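Local coordinates for acyl-CoA thioesterase II TesB2 (Mycobacterium marinum, PDB 3U0A), which probably hydrolyses fatty acyl-CoA thioesters to free fatty acids and coenzyme A, at residues 147-159 against 170-182. Residues are numbered along the deposited sequence; the frame is centred on the assembly and turned at random.
With SO4 (sulfate ion), chain C.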
loop_
_atom_site.group_PDB
_atom_site.type_symbol
_atom_site.label_atom_id
_atom_site.label_comp_id
_atom_site.label_asym_id
_atom_site.label_seq_id
_atom_site.Cartn_x
_atom_site.Cartn_y
_atom_site.Cartn_z
ATOM N N ARG A 147 11.675 26.457 0.614
ATOM C CA ARG A 147 13.131 26.361 0.502
ATOM C C ARG A 147 13.611 24.926 0.289
ATOM O O ARG A 147 14.744 24.720 -0.164
ATOM C CB ARG A 147 13.817 26.946 1.742
ATOM N N GLN A 148 12.766 23.939 0.621
ATOM C CA GLN A 148 13.097 22.499 0.468
ATOM C C GLN A 148 12.923 21.940 -0.988
ATOM O O GLN A 148 13.384 20.840 -1.294
ATOM C CB GLN A 148 12.303 21.650 1.514
ATOM C CG GLN A 148 10.845 21.244 1.180
ATOM C CD GLN A 148 9.770 22.218 1.694
ATOM O OE1 GLN A 148 10.061 23.372 2.041
ATOM N NE2 GLN A 148 8.510 21.756 1.727
ATOM N N PHE A 149 12.260 22.714 -1.857
ATOM C CA PHE A 149 12.036 22.362 -3.257
ATOM C C PHE A 149 13.016 23.075 -4.201
ATOM O O PHE A 149 12.890 22.998 -5.413
ATOM C CB PHE A 149 10.592 22.689 -3.646
ATOM C CG PHE A 149 9.577 21.812 -2.974
ATOM C CD1 PHE A 149 9.416 20.490 -3.373
ATOM C CD2 PHE A 149 8.793 22.297 -1.931
ATOM C CE1 PHE A 149 8.494 19.665 -2.754
ATOM C CE2 PHE A 149 7.866 21.469 -1.300
ATOM C CZ PHE A 149 7.717 20.148 -1.716
ATOM N N GLU A 150 13.987 23.771 -3.622
ATOM C CA GLU A 150 15.092 24.431 -4.339
ATOM C C GLU A 150 15.805 23.627 -5.460
ATOM O O GLU A 150 16.123 24.199 -6.510
ATOM C CB GLU A 150 16.142 24.860 -3.297
ATOM C CG GLU A 150 17.192 25.874 -3.754
ATOM C CD GLU A 150 18.420 25.859 -2.842
ATOM O OE1 GLU A 150 18.309 25.387 -1.672
ATOM O OE2 GLU A 150 19.508 26.314 -3.284
ATOM N N GLU A 151 16.086 22.336 -5.228
ATOM C CA GLU A 151 16.719 21.437 -6.247
ATOM C C GLU A 151 15.780 21.104 -7.389
ATOM O O GLU A 151 16.215 20.606 -8.421
ATOM C CB GLU A 151 17.108 20.086 -5.642
ATOM C CG GLU A 151 18.293 20.050 -4.696
ATOM C CD GLU A 151 18.506 18.636 -4.132
ATOM O OE1 GLU A 151 19.094 17.763 -4.850
ATOM O OE2 GLU A 151 18.050 18.385 -2.975
ATOM N N TRP A 152 14.489 21.368 -7.183
ATOM C CA TRP A 152 13.428 20.842 -8.017
ATOM C C TRP A 152 12.629 21.919 -8.691
ATOM O O TRP A 152 12.499 23.026 -8.215
ATOM C CB TRP A 152 12.464 20.011 -7.180
ATOM C CG TRP A 152 13.113 18.894 -6.422
ATOM C CD1 TRP A 152 13.655 18.929 -5.153
ATOM C CD2 TRP A 152 13.295 17.520 -6.876
ATOM N NE1 TRP A 152 14.145 17.700 -4.813
ATOM C CE2 TRP A 152 13.961 16.822 -5.808
ATOM C CE3 TRP A 152 12.991 16.844 -8.029
ATOM C CZ2 TRP A 152 14.292 15.492 -5.900
ATOM C CZ3 TRP A 152 13.327 15.509 -8.124
ATOM C CH2 TRP A 152 13.963 14.841 -7.078
ATOM N N ASP A 153 12.085 21.523 -9.821
ATOM C CA ASP A 153 11.104 22.230 -10.554
ATOM C C ASP A 153 9.777 21.598 -10.238
ATOM O O ASP A 153 9.606 20.399 -10.406
ATOM C CB ASP A 153 11.377 22.014 -12.031
ATOM C CG ASP A 153 11.852 23.231 -12.699
ATOM O OD1 ASP A 153 10.994 23.868 -13.350
ATOM O OD2 ASP A 153 13.056 23.564 -12.564
ATOM N N VAL A 154 8.815 22.407 -9.829
ATOM C CA VAL A 154 7.532 21.867 -9.402
ATOM C C VAL A 154 6.407 22.693 -9.979
ATOM O O VAL A 154 6.408 23.903 -9.830
ATOM C CB VAL A 154 7.440 21.852 -7.880
ATOM C CG1 VAL A 154 6.233 21.049 -7.449
ATOM C CG2 VAL A 154 8.743 21.300 -7.284
ATOM N N ARG A 155 5.451 22.062 -10.664
ATOM C CA ARG A 155 4.427 22.851 -11.370
ATOM C C ARG A 155 3.100 22.198 -11.138
ATOM O O ARG A 155 2.927 21.026 -11.482
ATOM C CB ARG A 155 4.751 22.947 -12.856
ATOM C CG ARG A 155 6.107 23.565 -13.118
ATOM C CD ARG A 155 6.363 23.994 -14.560
ATOM N NE ARG A 155 7.772 24.384 -14.674
ATOM C CZ ARG A 155 8.401 24.784 -15.779
ATOM N NH1 ARG A 155 7.768 24.904 -16.939
ATOM N NH2 ARG A 155 9.701 25.083 -15.715
ATOM N N ILE A 156 2.180 22.955 -10.533
ATOM C CA ILE A 156 0.934 22.418 -10.004
ATOM C C ILE A 156 -0.167 22.727 -10.978
ATOM O O ILE A 156 -0.436 23.881 -11.261
ATOM C CB ILE A 156 0.626 22.994 -8.598
ATOM C CG1 ILE A 156 1.915 22.912 -7.740
ATOM C CG2 ILE A 156 -0.529 22.243 -7.923
ATOM C CD1 ILE A 156 1.728 22.762 -6.236
ATOM N N VAL A 157 -0.791 21.685 -11.512
ATOM C CA VAL A 157 -1.844 21.874 -12.469
ATOM C C VAL A 157 -2.951 22.652 -11.765
ATOM O O VAL A 157 -3.384 22.285 -10.668
ATOM C CB VAL A 157 -2.351 20.541 -13.074
ATOM C CG1 VAL A 157 -3.419 20.813 -14.112
ATOM C CG2 VAL A 157 -1.212 19.795 -13.749
ATOM N N PRO A 158 -3.362 23.784 -12.361
ATOM C CA PRO A 158 -4.477 24.620 -11.908
ATOM C C PRO A 158 -5.790 23.885 -11.870
ATOM O O PRO A 158 -6.056 23.014 -12.732
ATOM C CB PRO A 158 -4.555 25.698 -12.986
ATOM C CG PRO A 158 -3.181 25.822 -13.499
ATOM C CD PRO A 158 -2.626 24.431 -13.463
ATOM N N ARG A 159 -6.630 24.237 -10.902
ATOM C CA ARG A 159 -7.873 23.484 -10.726
ATOM C C ARG A 159 -8.673 23.450 -12.076
ATOM O O ARG A 159 -9.237 22.411 -12.460
ATOM C CB ARG A 159 -8.681 24.012 -9.520
ATOM N N SER A 170 -11.323 14.835 -4.649
ATOM C CA SER A 170 -10.117 15.543 -4.347
ATOM C C SER A 170 -8.967 15.015 -5.174
ATOM O O SER A 170 -8.368 13.993 -4.843
ATOM C CB SER A 170 -9.834 15.367 -2.857
ATOM O OG SER A 170 -8.959 16.349 -2.365
ATOM N N GLN A 171 -8.661 15.722 -6.253
ATOM C CA GLN A 171 -7.594 15.342 -7.179
ATOM C C GLN A 171 -6.582 16.448 -7.194
ATOM O O GLN A 171 -6.906 17.625 -6.996
ATOM C CB GLN A 171 -8.106 15.155 -8.642
ATOM C CG GLN A 171 -8.875 13.868 -8.893
ATOM C CD GLN A 171 -9.591 13.868 -10.234
ATOM O OE1 GLN A 171 -10.822 13.948 -10.291
ATOM N NE2 GLN A 171 -8.828 13.773 -11.319
ATOM N N GLN A 172 -5.351 16.068 -7.472
ATOM C CA GLN A 172 -4.328 17.050 -7.705
ATOM C C GLN A 172 -3.276 16.502 -8.655
ATOM O O GLN A 172 -2.923 15.339 -8.575
ATOM C CB GLN A 172 -3.722 17.474 -6.389
ATOM C CG GLN A 172 -2.428 18.223 -6.552
ATOM C CD GLN A 172 -2.037 18.976 -5.308
ATOM O OE1 GLN A 172 -2.301 20.168 -5.234
ATOM N NE2 GLN A 172 -1.428 18.295 -4.315
ATOM N N GLN A 173 -2.807 17.350 -9.568
ATOM C CA GLN A 173 -1.743 16.986 -10.493
ATOM C C GLN A 173 -0.559 17.918 -10.372
ATOM O O GLN A 173 -0.722 19.142 -10.429
ATOM C CB GLN A 173 -2.279 16.933 -11.922
ATOM C CG GLN A 173 -2.998 15.620 -12.180
ATOM C CD GLN A 173 -3.908 15.656 -13.381
ATOM O OE1 GLN A 173 -4.104 16.711 -13.996
ATOM N NE2 GLN A 173 -4.463 14.500 -13.738
ATOM N N VAL A 174 0.625 17.323 -10.194
ATOM C CA VAL A 174 1.882 18.060 -10.082
ATOM C C VAL A 174 2.964 17.503 -11.002
ATOM O O VAL A 174 3.200 16.296 -11.029
ATOM C CB VAL A 174 2.428 18.027 -8.641
ATOM C CG1 VAL A 174 3.538 19.052 -8.497
ATOM C CG2 VAL A 174 1.322 18.318 -7.643
ATOM N N TRP A 175 3.634 18.381 -11.737
ATOM C CA TRP A 175 4.824 17.990 -12.487
ATOM C C TRP A 175 6.046 18.322 -11.700
ATOM O O TRP A 175 6.160 19.391 -11.141
ATOM C CB TRP A 175 4.923 18.751 -13.780
ATOM C CG TRP A 175 3.972 18.365 -14.855
ATOM C CD1 TRP A 175 2.764 18.950 -15.154
ATOM C CD2 TRP A 175 4.154 17.324 -15.860
ATOM N NE1 TRP A 175 2.189 18.344 -16.229
ATOM C CE2 TRP A 175 2.974 17.361 -16.701
ATOM C CE3 TRP A 175 5.148 16.412 -16.138
ATOM C CZ2 TRP A 175 2.808 16.508 -17.769
ATOM C CZ3 TRP A 175 4.969 15.529 -17.195
ATOM C CH2 TRP A 175 3.823 15.579 -17.998
ATOM N N PHE A 176 6.999 17.417 -11.683
ATOM C CA PHE A 176 8.235 17.661 -10.958
ATOM C C PHE A 176 9.424 17.117 -11.703
ATOM O O PHE A 176 9.312 16.174 -12.483
ATOM C CB PHE A 176 8.190 17.136 -9.493
ATOM C CG PHE A 176 8.033 15.623 -9.349
ATOM C CD1 PHE A 176 9.118 14.801 -9.001
ATOM C CD2 PHE A 176 6.777 15.003 -9.497
ATOM C CE1 PHE A 176 8.955 13.416 -8.829
ATOM C CE2 PHE A 176 6.627 13.607 -9.349
ATOM C CZ PHE A 176 7.718 12.824 -9.004
ATOM N N ARG A 177 10.576 17.713 -11.430
ATOM C CA ARG A 177 11.795 17.384 -12.117
ATOM C C ARG A 177 12.953 17.935 -11.282
ATOM O O ARG A 177 12.899 19.080 -10.828
ATOM C CB ARG A 177 11.757 18.022 -13.516
ATOM C CG ARG A 177 13.087 18.029 -14.235
ATOM C CD ARG A 177 13.009 18.644 -15.632
ATOM N NE ARG A 177 13.043 20.096 -15.653
ATOM C CZ ARG A 177 13.188 20.838 -16.755
ATOM N NH1 ARG A 177 13.316 20.270 -17.960
ATOM N NH2 ARG A 177 13.194 22.161 -16.661
ATOM N N HIS A 178 13.990 17.121 -11.099
ATOM C CA HIS A 178 15.253 17.567 -10.519
ATOM C C HIS A 178 15.933 18.474 -11.526
ATOM O O HIS A 178 16.150 18.077 -12.669
ATOM C CB HIS A 178 16.159 16.381 -10.164
ATOM C CG HIS A 178 17.317 16.750 -9.243
ATOM N ND1 HIS A 178 18.539 17.089 -9.706
ATOM C CD2 HIS A 178 17.390 16.851 -7.863
ATOM C CE1 HIS A 178 19.348 17.378 -8.677
ATOM N NE2 HIS A 178 18.654 17.243 -7.554
ATOM N N ARG A 179 16.253 19.699 -11.109
ATOM C CA ARG A 179 16.834 20.725 -11.988
ATOM C C ARG A 179 18.128 20.299 -12.671
ATOM O O ARG A 179 18.303 20.490 -13.852
ATOM C CB ARG A 179 17.128 21.997 -11.184
ATOM C CG ARG A 179 16.148 23.122 -11.410
ATOM C CD ARG A 179 16.079 24.109 -10.243
ATOM N NE ARG A 179 14.823 24.875 -10.349
ATOM C CZ ARG A 179 13.997 25.206 -9.332
ATOM N NH1 ARG A 179 14.273 24.861 -8.067
ATOM N NH2 ARG A 179 12.873 25.890 -9.580
ATOM N N ASP A 180 19.044 19.751 -11.892
ATOM C CA ASP A 180 20.374 19.430 -12.388
ATOM C C ASP A 180 20.430 17.948 -12.664
ATOM O O ASP A 180 19.784 17.178 -11.949
ATOM C CB ASP A 180 21.467 19.743 -11.348
ATOM C CG ASP A 180 21.704 21.242 -11.130
ATOM O OD1 ASP A 180 21.056 22.129 -11.762
ATOM O OD2 ASP A 180 22.599 21.501 -10.295
ATOM N N PRO A 181 21.238 17.546 -13.664
ATOM C CA PRO A 181 21.360 16.147 -14.049
ATOM C C PRO A 181 21.885 15.351 -12.886
ATOM O O PRO A 181 22.667 15.883 -12.098
ATOM C CB PRO A 181 22.397 16.150 -15.188
ATOM C CG PRO A 181 22.497 17.560 -15.637
ATOM C CD PRO A 181 22.159 18.410 -14.429
ATOM N N LEU A 182 21.449 14.095 -12.806
ATOM C CA LEU A 182 21.768 13.201 -11.724
ATOM C C LEU A 182 22.679 12.092 -12.228
ATOM O O LEU A 182 22.674 11.756 -13.400
ATOM C CB LEU A 182 20.463 12.559 -11.202
ATOM C CG LEU A 182 19.442 13.501 -10.561
ATOM C CD1 LEU A 182 18.032 12.953 -10.541
ATOM C CD2 LEU A 182 19.916 13.828 -9.149
HETATM S S SO4 C . 14.097 22.846 -20.653
HETATM O O1 SO4 C . 13.605 21.488 -21.074
HETATM O O2 SO4 C . 12.988 23.859 -20.563
HETATM O O3 SO4 C . 14.799 22.807 -19.328
HETATM O O4 SO4 C . 15.079 23.281 -21.686
HETATM O O HOH W 1 -4.015 19.817 -9.724
#
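Glu151 OE1 is gripped by NE2 of His178, 2.8 Å away in a nearly straight bond (162°), and more weakly by the backbone N of Ala6, at the margin of the second hotdog-fold repeat. The histidine comes to it from above the carboxylate plane. His178 carries its CG opposite the backbone N (chi1 -165°), which sets the imidazole edge-on against the indole face of Trp152, a T-shaped pair with planes at 89°. Helix 186-200 also packs on that indole through Ala192 and Met196. Imidazole suits the spot because it carries a nitrogen at two places on its rim: ND1 meets the Asp180 carbonyl, and the in-plane bonds at ND1 and NE2 together fix the ring's rotation.

Strands 152-156 and 171-178 run at 171°, and the backbones of Asp153 and Arg177, then of Arg155 and Trp175, exchange paired hydrogen bonds. Strand 152-156 is the outermost of this chain at this end, with 171-178 lying between it and strand 237-247. On the face bearing Trp152, Val154 CG1 lies 3.5 Å from Val174 CG1; beta-branched valines suit extended strands.

Asp153 meets Arg155 from its own strand and Arg179 from just beyond the end of strand 171-178. An acid short enough to stay beside the backbone suits this place, because the long arginines can come to it. Arg155 also reaches the carbonyl of Pro129 with NH1. Asp153 OD2 forms a salt bridge with Arg179 NE, 3.1 Å away, while OD1 forms one with Arg155 NH2, met nearly along its C-O axis. Beyond them the Arg177 guanidinium turns its edge to a sulfate ion, probably from the crystallisation liquor, with NH2 at 3.2 Å from O3.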